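Local atomic coordinates of glucose dehydrogenase (Haloferax mediterranei, PDB entry 2VWP), a protein that oxidises D-glucose and several other aldose sugars with NADP(+) or NAD(+), preferring NADP(+), as a zinc-dependent homodimeric dehydrogenase. Residues A[250-255]-A[276-281]; A[258-263]-A[296-301]; A[201-206]-A[222-227]. All coordinates share one frame; numbering follows the deposited sequence.

Interaction 1: residues A[250-255]-A[276-281]. With NDP (NADPH dihydro-nicotinamide-adenine-dinucleotide phosphate), chain B.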
# COMPACT_ATOMS: atom_id res chain seq x y z
N THR A 250 11.04 5.57 -12.67
CA THR A 250 12.47 5.54 -13.05
C THR A 250 12.95 4.13 -13.35
O THR A 250 13.85 3.93 -14.16
CB THR A 250 13.40 6.15 -11.95
OG1 THR A 250 13.19 5.45 -10.71
CG2 THR A 250 13.14 7.64 -11.76
N GLY A 251 12.34 3.15 -12.67
CA GLY A 251 12.86 1.79 -12.68
C GLY A 251 14.15 1.64 -11.88
O GLY A 251 14.88 0.66 -12.06
N PHE A 252 14.43 2.60 -10.99
CA PHE A 252 15.63 2.61 -10.13
C PHE A 252 15.29 2.04 -8.73
O PHE A 252 14.59 2.69 -7.96
CB PHE A 252 16.10 4.06 -10.00
CG PHE A 252 17.53 4.23 -9.50
CD1 PHE A 252 18.60 3.64 -10.18
CD2 PHE A 252 17.79 5.04 -8.39
CE1 PHE A 252 19.92 3.83 -9.73
CE2 PHE A 252 19.11 5.23 -7.94
CZ PHE A 252 20.17 4.62 -8.60
N PRO A 253 15.79 0.83 -8.39
CA PRO A 253 15.38 0.18 -7.12
C PRO A 253 15.57 1.02 -5.86
O PRO A 253 14.76 0.91 -4.93
CB PRO A 253 16.25 -1.08 -7.07
CG PRO A 253 16.53 -1.38 -8.51
CD PRO A 253 16.73 -0.03 -9.14
N LYS A 254 16.61 1.85 -5.83
CA LYS A 254 16.84 2.73 -4.69
C LYS A 254 15.65 3.63 -4.43
O LYS A 254 15.35 3.98 -3.28
CB LYS A 254 18.11 3.57 -4.89
CG LYS A 254 19.41 2.77 -4.76
CD LYS A 254 20.60 3.67 -4.40
CE LYS A 254 21.79 2.86 -3.87
NZ LYS A 254 22.31 1.91 -4.89
N HIS A 255 14.97 4.03 -5.51
CA HIS A 255 13.80 4.91 -5.39
C HIS A 255 12.61 4.26 -4.69
O HIS A 255 11.88 4.95 -4.00
CB HIS A 255 13.39 5.46 -6.76
CG HIS A 255 14.37 6.44 -7.32
ND1 HIS A 255 14.47 6.70 -8.67
CD2 HIS A 255 15.31 7.21 -6.72
CE1 HIS A 255 15.41 7.60 -8.88
NE2 HIS A 255 15.95 7.92 -7.71
N SER A 276 15.54 -5.03 -12.93
CA SER A 276 16.12 -6.35 -12.77
C SER A 276 16.60 -6.48 -11.32
O SER A 276 16.76 -5.48 -10.64
CB SER A 276 17.33 -6.52 -13.71
OG SER A 276 16.95 -6.41 -15.08
N ASP A 277 16.82 -7.71 -10.87
CA ASP A 277 17.44 -7.96 -9.57
C ASP A 277 18.67 -7.08 -9.37
O ASP A 277 19.44 -6.84 -10.30
CB ASP A 277 17.82 -9.43 -9.42
CG ASP A 277 16.62 -10.35 -9.34
OD1 ASP A 277 15.48 -9.84 -9.35
OD2 ASP A 277 16.82 -11.58 -9.27
N TRP A 278 18.82 -6.57 -8.15
CA TRP A 278 19.97 -5.75 -7.78
C TRP A 278 20.02 -5.65 -6.26
O TRP A 278 19.15 -5.02 -5.65
CB TRP A 278 19.89 -4.35 -8.43
CG TRP A 278 21.07 -3.45 -8.10
CD1 TRP A 278 22.35 -3.85 -7.79
CD2 TRP A 278 21.08 -2.02 -8.08
NE1 TRP A 278 23.14 -2.75 -7.56
CE2 TRP A 278 22.39 -1.62 -7.73
CE3 TRP A 278 20.11 -1.03 -8.32
CZ2 TRP A 278 22.77 -0.27 -7.61
CZ3 TRP A 278 20.48 0.31 -8.19
CH2 TRP A 278 21.80 0.68 -7.85
N ALA A 279 21.03 -6.28 -5.67
CA ALA A 279 21.22 -6.29 -4.22
C ALA A 279 22.23 -5.25 -3.74
O ALA A 279 23.28 -5.05 -4.37
CB ALA A 279 21.61 -7.68 -3.74
N PHE A 280 21.91 -4.60 -2.63
CA PHE A 280 22.79 -3.62 -1.98
C PHE A 280 22.33 -3.36 -0.55
O PHE A 280 21.30 -3.88 -0.13
CB PHE A 280 22.89 -2.30 -2.76
CG PHE A 280 21.56 -1.71 -3.15
CD1 PHE A 280 20.89 -0.83 -2.30
CD2 PHE A 280 20.99 -2.00 -4.39
CE1 PHE A 280 19.66 -0.27 -2.67
CE2 PHE A 280 19.76 -1.45 -4.77
CZ PHE A 280 19.10 -0.59 -3.91
N GLU A 281 23.09 -2.55 0.17
CA GLU A 281 22.83 -2.33 1.59
C GLU A 281 21.65 -1.37 1.80
O GLU A 281 21.67 -0.22 1.37
CB GLU A 281 24.08 -1.83 2.31
CG GLU A 281 24.12 -2.22 3.80
CD GLU A 281 25.10 -1.39 4.62
OE1 GLU A 281 25.27 -0.17 4.34
OE2 GLU A 281 25.71 -1.96 5.55
PA NDP B . 12.16 5.93 -19.31
O1A NDP B . 12.16 6.65 -20.61
O2A NDP B . 13.38 5.08 -19.13
O5B NDP B . 12.07 7.00 -18.11
C5B NDP B . 12.84 6.83 -16.96
C4B NDP B . 13.47 8.17 -16.66
O4B NDP B . 13.98 8.10 -15.35
C3B NDP B . 14.63 8.49 -17.61
O3B NDP B . 14.38 9.72 -18.29
C2B NDP B . 15.84 8.54 -16.69
O2B NDP B . 16.68 9.65 -16.92
C1B NDP B . 15.22 8.72 -15.32
N9A NDP B . 16.06 8.15 -14.26
C8A NDP B . 16.51 6.85 -14.11
N7A NDP B . 17.25 6.80 -12.98
C5A NDP B . 17.28 8.04 -12.42
C6A NDP B . 17.88 8.58 -11.28
N6A NDP B . 18.74 7.86 -10.54
N1A NDP B . 17.70 9.92 -11.01
C2A NDP B . 16.95 10.74 -11.82
N3A NDP B . 16.36 10.21 -12.93
C4A NDP B . 16.53 8.89 -13.23
O3 NDP B . 10.79 5.06 -19.22
PN NDP B . 9.24 5.58 -19.12
O1N NDP B . 9.09 6.93 -18.54
O2N NDP B . 8.52 5.32 -20.39
O5D NDP B . 8.80 4.48 -18.00
C5D NDP B . 9.29 4.60 -16.67
C4D NDP B . 9.46 3.27 -15.93
O4D NDP B . 8.18 2.69 -15.74
C3D NDP B . 10.33 2.22 -16.63
O3D NDP B . 11.06 1.45 -15.68
C2D NDP B . 9.32 1.31 -17.30
O2D NDP B . 9.78 -0.02 -17.37
C1D NDP B . 8.14 1.41 -16.34
N1N NDP B . 6.84 1.23 -16.99
C2N NDP B . 5.91 0.55 -16.27
C3N NDP B . 4.58 0.45 -16.65
C7N NDP B . 3.63 -0.33 -15.77
O7N NDP B . 2.37 -0.65 -16.30
N7N NDP B . 3.99 -0.69 -14.53
C4N NDP B . 4.11 1.10 -17.95
C5N NDP B . 5.22 1.83 -18.66
C6N NDP B . 6.53 1.87 -18.16
P2B NDP B . 17.90 9.63 -17.98
O1X NDP B . 17.38 9.40 -19.38
O2X NDP B . 18.83 8.47 -17.67
O3X NDP B . 18.52 11.00 -17.77
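Pro253 and Trp278 bring the two backbones to 7.5 Å, measured between the CA of Pro253 and the CA of Trp278, where the first turn of helix 253-262 faces the loop running into strand 279-283. This is the outer flank of the Rossmann-type nucleotide-binding domain, and the strand pairs antiparallel with one of the second subunit. Trp278 has the largest share of the contact. With CG anti to the backbone N (chi1 -179°), its indole extends toward the helix and receives the Pro253 ring at its edge, CG of Pro253 lying 3.6 Å from CE3 of Trp278. Phe252 meets the far corner of the same indole, neither stacked nor edge-on, its plane turned 53° from the six-membered ring. Phe280 CD2 covers the centre of one indole face. Lys254 passes at a slant across Trp278 and Phe280, its NZ 3.2 Å from CH2 of Trp278: its CG touches the rim of Phe280 at CZ (3.5 Å), and a bend at the last torsion (chi4 62°) brings the ammonium back over that ring in a cation-pi contact, 3.9 Å from NZ of Lys254 to the ring centroid of Phe280. On the cofactor side, Thr250 OG1 accepts from Phe252 N in an ST turn and shares a 2.7 Å hydrogen bond with His255 ND1. Phe252 offers one ring face to the adenine amino group, with its CD2 3.7 Å from N6A of NADPH.

Interaction 2: residues A[258-263]-A[296-301]. With NDP (NADPH dihydro-nicotinamide-adenine-dinucleotide phosphate), chain B.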
# COMPACT_ATOMS: atom_id res chain seq x y z
N GLN A 258 13.87 4.54 -0.98
CA GLN A 258 13.98 5.92 -0.52
C GLN A 258 12.69 6.71 -0.62
O GLN A 258 12.54 7.72 0.07
CB GLN A 258 15.13 6.67 -1.21
CG GLN A 258 16.53 6.14 -0.87
CD GLN A 258 16.83 6.06 0.65
OE1 GLN A 258 16.39 6.90 1.45
NE2 GLN A 258 17.59 5.04 1.03
N SER A 259 11.75 6.29 -1.45
CA SER A 259 10.48 7.04 -1.50
C SER A 259 9.79 7.04 -0.12
O SER A 259 9.15 8.02 0.25
CB SER A 259 9.56 6.53 -2.62
OG SER A 259 9.00 5.28 -2.24
N VAL A 260 9.96 5.97 0.65
CA VAL A 260 9.38 5.86 2.00
C VAL A 260 9.86 7.01 2.89
O VAL A 260 9.05 7.63 3.60
CB VAL A 260 9.67 4.45 2.63
CG1 VAL A 260 9.32 4.41 4.14
CG2 VAL A 260 8.89 3.37 1.86
N GLN A 261 11.16 7.31 2.83
CA GLN A 261 11.73 8.44 3.58
C GLN A 261 11.27 9.82 3.10
O GLN A 261 11.08 10.71 3.91
CB GLN A 261 13.27 8.40 3.57
CG GLN A 261 13.91 7.13 4.13
CD GLN A 261 13.34 6.68 5.48
OE1 GLN A 261 12.97 5.51 5.64
NE2 GLN A 261 13.26 7.59 6.43
N ALA A 262 11.10 9.99 1.78
CA ALA A 262 10.68 11.28 1.21
C ALA A 262 9.18 11.55 1.40
O ALA A 262 8.74 12.71 1.33
CB ALA A 262 11.06 11.36 -0.26
N LEU A 263 8.41 10.51 1.68
CA LEU A 263 6.97 10.65 1.90
C LEU A 263 6.59 11.45 3.14
O LEU A 263 7.24 11.35 4.18
CB LEU A 263 6.29 9.27 1.96
CG LEU A 263 5.91 8.51 0.68
CD1 LEU A 263 5.43 7.09 1.03
CD2 LEU A 263 4.86 9.28 -0.17
N LYS A 296 2.20 4.90 6.23
CA LYS A 296 2.47 5.07 4.80
C LYS A 296 2.15 3.81 4.03
O LYS A 296 2.06 2.73 4.62
CB LYS A 296 3.95 5.43 4.58
CG LYS A 296 4.30 6.80 5.18
CD LYS A 296 5.81 7.03 5.19
CE LYS A 296 6.12 8.46 5.66
NZ LYS A 296 7.54 8.81 5.30
N ALA A 297 1.98 3.96 2.72
CA ALA A 297 1.74 2.84 1.80
C ALA A 297 2.67 2.88 0.61
O ALA A 297 3.12 3.95 0.17
CB ALA A 297 0.29 2.82 1.32
N LEU A 298 2.94 1.70 0.09
CA LEU A 298 3.54 1.52 -1.21
C LEU A 298 2.62 0.61 -2.01
O LEU A 298 2.20 -0.46 -1.53
CB LEU A 298 4.92 0.89 -1.09
CG LEU A 298 6.10 1.71 -0.58
CD1 LEU A 298 7.35 0.79 -0.47
CD2 LEU A 298 6.37 2.94 -1.49
N VAL A 299 2.29 1.05 -3.22
CA VAL A 299 1.38 0.29 -4.06
C VAL A 299 2.00 0.14 -5.44
O VAL A 299 2.29 1.14 -6.10
CB VAL A 299 -0.03 0.99 -4.14
CG1 VAL A 299 -0.97 0.23 -5.04
CG2 VAL A 299 -0.63 1.14 -2.75
N GLY A 300 2.22 -1.10 -5.86
CA GLY A 300 2.73 -1.39 -7.22
C GLY A 300 1.58 -1.50 -8.20
O GLY A 300 0.49 -1.93 -7.83
N SER A 301 1.80 -1.11 -9.45
CA SER A 301 0.75 -1.15 -10.46
C SER A 301 1.32 -1.47 -11.84
O SER A 301 2.38 -0.96 -12.21
CB SER A 301 -0.03 0.17 -10.49
OG SER A 301 -1.06 0.15 -11.45
PA NDP B . 12.16 5.93 -19.31
O1A NDP B . 12.16 6.65 -20.61
O2A NDP B . 13.38 5.08 -19.13
O5B NDP B . 12.07 7.00 -18.11
C5B NDP B . 12.84 6.83 -16.96
C4B NDP B . 13.47 8.17 -16.66
O4B NDP B . 13.98 8.10 -15.35
C3B NDP B . 14.63 8.49 -17.61
O3B NDP B . 14.38 9.72 -18.29
C2B NDP B . 15.84 8.54 -16.69
O2B NDP B . 16.68 9.65 -16.92
C1B NDP B . 15.22 8.72 -15.32
N9A NDP B . 16.06 8.15 -14.26
C8A NDP B . 16.51 6.85 -14.11
N7A NDP B . 17.25 6.80 -12.98
C5A NDP B . 17.28 8.04 -12.42
C6A NDP B . 17.88 8.58 -11.28
N6A NDP B . 18.74 7.86 -10.54
N1A NDP B . 17.70 9.92 -11.01
C2A NDP B . 16.95 10.74 -11.82
N3A NDP B . 16.36 10.21 -12.93
C4A NDP B . 16.53 8.89 -13.23
O3 NDP B . 10.79 5.06 -19.22
PN NDP B . 9.24 5.58 -19.12
O1N NDP B . 9.09 6.93 -18.54
O2N NDP B . 8.52 5.32 -20.39
O5D NDP B . 8.80 4.48 -18.00
C5D NDP B . 9.29 4.60 -16.67
C4D NDP B . 9.46 3.27 -15.93
O4D NDP B . 8.18 2.69 -15.74
C3D NDP B . 10.33 2.22 -16.63
O3D NDP B . 11.06 1.45 -15.68
C2D NDP B . 9.32 1.31 -17.30
O2D NDP B . 9.78 -0.02 -17.37
C1D NDP B . 8.14 1.41 -16.34
N1N NDP B . 6.84 1.23 -16.99
C2N NDP B . 5.91 0.55 -16.27
C3N NDP B . 4.58 0.45 -16.65
C7N NDP B . 3.63 -0.33 -15.77
O7N NDP B . 2.37 -0.65 -16.30
N7N NDP B . 3.99 -0.69 -14.53
C4N NDP B . 4.11 1.10 -17.95
C5N NDP B . 5.22 1.83 -18.66
C6N NDP B . 6.53 1.87 -18.16
P2B NDP B . 17.90 9.63 -17.98
O1X NDP B . 17.38 9.40 -19.38
O2X NDP B . 18.83 8.47 -17.67
O3X NDP B . 18.52 11.00 -17.77
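Lys296 runs its side chain antiparallel to that of Leu263, with CB of Leu263 3.6 Å from NZ of Lys296. Straight from CG onward, the lysine reaches the carbonyls at the end of helix 253-262. Its NZ donates to Val260 O at 2.6 Å, nearly along the C=O axis (173°), and to Leu263 O at 2.8 Å, this time from above the carbonyl plane. Glu290 forms a salt bridge with the same ammonium, so the buried charge is matched by a carboxylate as well as two carbonyls. With alanine in place of the lysine, both carbonyls and the Glu290 carboxylate would probably lose their shared donor, and a gap would be likely to open beside Leu263. In this Rossmann-type domain the helix packs against strand 297-300, the last of the parallel sheet within the chain, which pairs antiparallel with a strand of the second subunit. Leu298 divides its branches between two helix residues: CD1 lies 3.8 Å from CG2 of Val260, the side chains crossing at about a right angle, while CD2 meets Ser259 OG at 3.6 Å. Beyond the strand's end, Ser301 O accepts a 2.8 Å hydrogen bond from the carboxamide N7N of NADPH.

Interaction 3: residues A[201-206]-A[222-227]. With NDP (NADPH dihydro-nicotinamide-adenine-dinucleotide phosphate), chain B.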
# COMPACT_ATOMS: atom_id res chain seq x y z
N ASN A 201 1.84 21.87 -4.85
CA ASN A 201 3.23 21.88 -5.28
C ASN A 201 3.58 20.57 -5.99
O ASN A 201 3.34 19.49 -5.45
CB ASN A 201 4.16 22.12 -4.10
CG ASN A 201 3.88 23.45 -3.39
OD1 ASN A 201 3.97 24.51 -3.99
ND2 ASN A 201 3.50 23.37 -2.12
N LEU A 202 4.15 20.69 -7.18
CA LEU A 202 4.54 19.53 -7.99
C LEU A 202 6.06 19.50 -8.21
O LEU A 202 6.70 20.55 -8.36
CB LEU A 202 3.81 19.51 -9.35
CG LEU A 202 2.28 19.60 -9.39
CD1 LEU A 202 1.82 19.86 -10.83
CD2 LEU A 202 1.60 18.37 -8.84
N TYR A 203 6.62 18.30 -8.19
CA TYR A 203 8.05 18.09 -8.38
C TYR A 203 8.26 16.92 -9.33
O TYR A 203 7.45 16.00 -9.36
CB TYR A 203 8.74 17.79 -7.04
CG TYR A 203 8.49 18.81 -5.96
CD1 TYR A 203 7.29 18.82 -5.24
CD2 TYR A 203 9.46 19.78 -5.66
CE1 TYR A 203 7.06 19.77 -4.24
CE2 TYR A 203 9.24 20.73 -4.66
CZ TYR A 203 8.04 20.72 -3.95
OH TYR A 203 7.82 21.66 -2.97
N CYS A 204 9.34 16.96 -10.10
CA CYS A 204 9.70 15.87 -10.98
C CYS A 204 11.21 15.68 -10.97
O CYS A 204 11.98 16.64 -11.16
CB CYS A 204 9.20 16.10 -12.42
SG CYS A 204 9.63 14.80 -13.61
N LEU A 205 11.61 14.42 -10.75
CA LEU A 205 13.01 14.04 -10.64
C LEU A 205 13.59 13.60 -11.97
O LEU A 205 12.98 12.80 -12.70
CB LEU A 205 13.17 12.91 -9.60
CG LEU A 205 14.61 12.52 -9.24
CD1 LEU A 205 15.05 13.33 -8.04
CD2 LEU A 205 14.75 11.01 -8.98
N GLY A 206 14.76 14.13 -12.30
CA GLY A 206 15.49 13.74 -13.49
C GLY A 206 16.98 13.91 -13.20
O GLY A 206 17.37 14.17 -12.05
N ASP A 222 4.80 24.50 -14.20
CA ASP A 222 4.90 25.14 -12.88
C ASP A 222 5.37 24.16 -11.81
O ASP A 222 5.06 24.32 -10.62
CB ASP A 222 3.57 25.78 -12.47
CG ASP A 222 3.74 26.90 -11.48
OD1 ASP A 222 4.82 27.54 -11.49
OD2 ASP A 222 2.79 27.14 -10.69
N ALA A 223 6.09 23.12 -12.24
CA ALA A 223 6.64 22.11 -11.34
C ALA A 223 8.12 22.39 -11.10
O ALA A 223 8.76 23.07 -11.91
CB ALA A 223 6.45 20.70 -11.92
N THR A 224 8.66 21.86 -10.01
CA THR A 224 10.09 21.98 -9.71
C THR A 224 10.88 20.81 -10.26
O THR A 224 10.55 19.65 -9.98
CB THR A 224 10.32 22.08 -8.20
OG1 THR A 224 9.62 23.21 -7.69
CG2 THR A 224 11.81 22.19 -7.86
N TYR A 225 11.91 21.11 -11.05
CA TYR A 225 12.84 20.10 -11.52
C TYR A 225 13.83 19.76 -10.40
O TYR A 225 14.48 20.66 -9.85
CB TYR A 225 13.59 20.56 -12.79
CG TYR A 225 14.77 19.68 -13.17
CD1 TYR A 225 14.59 18.31 -13.46
CD2 TYR A 225 16.07 20.20 -13.24
CE1 TYR A 225 15.67 17.49 -13.81
CE2 TYR A 225 17.16 19.40 -13.58
CZ TYR A 225 16.96 18.04 -13.87
OH TYR A 225 18.02 17.25 -14.22
N VAL A 226 13.90 18.48 -10.05
CA VAL A 226 14.81 18.00 -9.02
C VAL A 226 15.86 17.14 -9.70
O VAL A 226 15.58 16.02 -10.14
CB VAL A 226 14.09 17.24 -7.86
CG1 VAL A 226 15.10 16.83 -6.77
CG2 VAL A 226 13.02 18.09 -7.24
N ASP A 227 17.07 17.69 -9.82
CA ASP A 227 18.20 16.99 -10.40
C ASP A 227 18.73 16.06 -9.33
O ASP A 227 19.25 16.52 -8.30
CB ASP A 227 19.29 17.99 -10.83
CG ASP A 227 20.44 17.33 -11.59
OD1 ASP A 227 20.65 16.10 -11.49
OD2 ASP A 227 21.14 18.05 -12.33
PA NDP B . 12.16 5.93 -19.31
O1A NDP B . 12.16 6.65 -20.61
O2A NDP B . 13.38 5.08 -19.13
O5B NDP B . 12.07 7.00 -18.11
C5B NDP B . 12.84 6.83 -16.96
C4B NDP B . 13.47 8.17 -16.66
O4B NDP B . 13.98 8.10 -15.35
C3B NDP B . 14.63 8.49 -17.61
O3B NDP B . 14.38 9.72 -18.29
C2B NDP B . 15.84 8.54 -16.69
O2B NDP B . 16.68 9.65 -16.92
C1B NDP B . 15.22 8.72 -15.32
N9A NDP B . 16.06 8.15 -14.26
C8A NDP B . 16.51 6.85 -14.11
N7A NDP B . 17.25 6.80 -12.98
C5A NDP B . 17.28 8.04 -12.42
C6A NDP B . 17.88 8.58 -11.28
N6A NDP B . 18.74 7.86 -10.54
N1A NDP B . 17.70 9.92 -11.01
C2A NDP B . 16.95 10.74 -11.82
N3A NDP B . 16.36 10.21 -12.93
C4A NDP B . 16.53 8.89 -13.23
O3 NDP B . 10.79 5.06 -19.22
PN NDP B . 9.24 5.58 -19.12
O1N NDP B . 9.09 6.93 -18.54
O2N NDP B . 8.52 5.32 -20.39
O5D NDP B . 8.80 4.48 -18.00
C5D NDP B . 9.29 4.60 -16.67
C4D NDP B . 9.46 3.27 -15.93
O4D NDP B . 8.18 2.69 -15.74
C3D NDP B . 10.33 2.22 -16.63
O3D NDP B . 11.06 1.45 -15.68
C2D NDP B . 9.32 1.31 -17.30
O2D NDP B . 9.78 -0.02 -17.37
C1D NDP B . 8.14 1.41 -16.34
N1N NDP B . 6.84 1.23 -16.99
C2N NDP B . 5.91 0.55 -16.27
C3N NDP B . 4.58 0.45 -16.65
C7N NDP B . 3.63 -0.33 -15.77
O7N NDP B . 2.37 -0.65 -16.30
N7N NDP B . 3.99 -0.69 -14.53
C4N NDP B . 4.11 1.10 -17.95
C5N NDP B . 5.22 1.83 -18.66
C6N NDP B . 6.53 1.87 -18.16
P2B NDP B . 17.90 9.63 -17.98
O1X NDP B . 17.38 9.40 -19.38
O2X NDP B . 18.83 8.47 -17.67
O3X NDP B . 18.52 11.00 -17.77
O HOH W 1 3.95 23.19 -8.43
O HOH W 2 6.99 23.04 -7.11
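Tyr203 and Thr224 lie side by side and point the same way from neighbouring parallel strands, CD2 of the tyrosine 3.5 Å from CB of the threonine. The strands belong to one beta-alpha-beta unit of the Rossmann-type fold, with strand 224-227 at the edge of the sheet. Leu205 and Val226 share the Tyr203 face, their branches meeting at a slant with CD1 of Leu205 3.7 Å from CG1 of Val226. Tyr225 projects to the other face, together with Cys204, against helix 213-220. Because its CG is anti to the backbone N (chi1 169°), its ring swings along the sheet to bring an edge up to Gly206 CA, and its OH is hydrogen-bonded to Arg208 N. A side chain at Gly206 would have little room, since a CB there would come tightly against Tyr225 CE1. Four backbone hydrogen bonds tie the strands, from Thr224 N to Leu202 O, Cys204 N to Thr224 O, Val226 N to Cys204 O and Gly206 N to Val226 O. One water bridges Leu202 O and Thr224 OG1, and another joins Leu202 N to Asp222 O. At the cofactor end, Leu205 CD2 packs on the adenine of NADPH, 3.6 Å from its C2A.

Overall arrangement
Interactions 1 and 2 draw on successive parts of helix 253-262 and both adjoin the second subunit, yet the first is a surface contact and the second buried. Interaction 1 relies on aromatic, proline and lysine side chains, whereas interaction 2 spends a lysine ammonium on backbone carbonyls at the helix end and otherwise packs mainly aliphatic groups. Interaction 3, also buried, is mostly backbone pairing at the far edge of the parallel sheet from strand 297-300 of interaction 2, which is outermost within the chain but is continued by the second subunit; these two do not touch. NADPH spans all three: 250-255 and 201-206 border its adenine, with His255 CE1 3.5 Å from Leu205 CD2, while 296-301 meets its nicotinamide end.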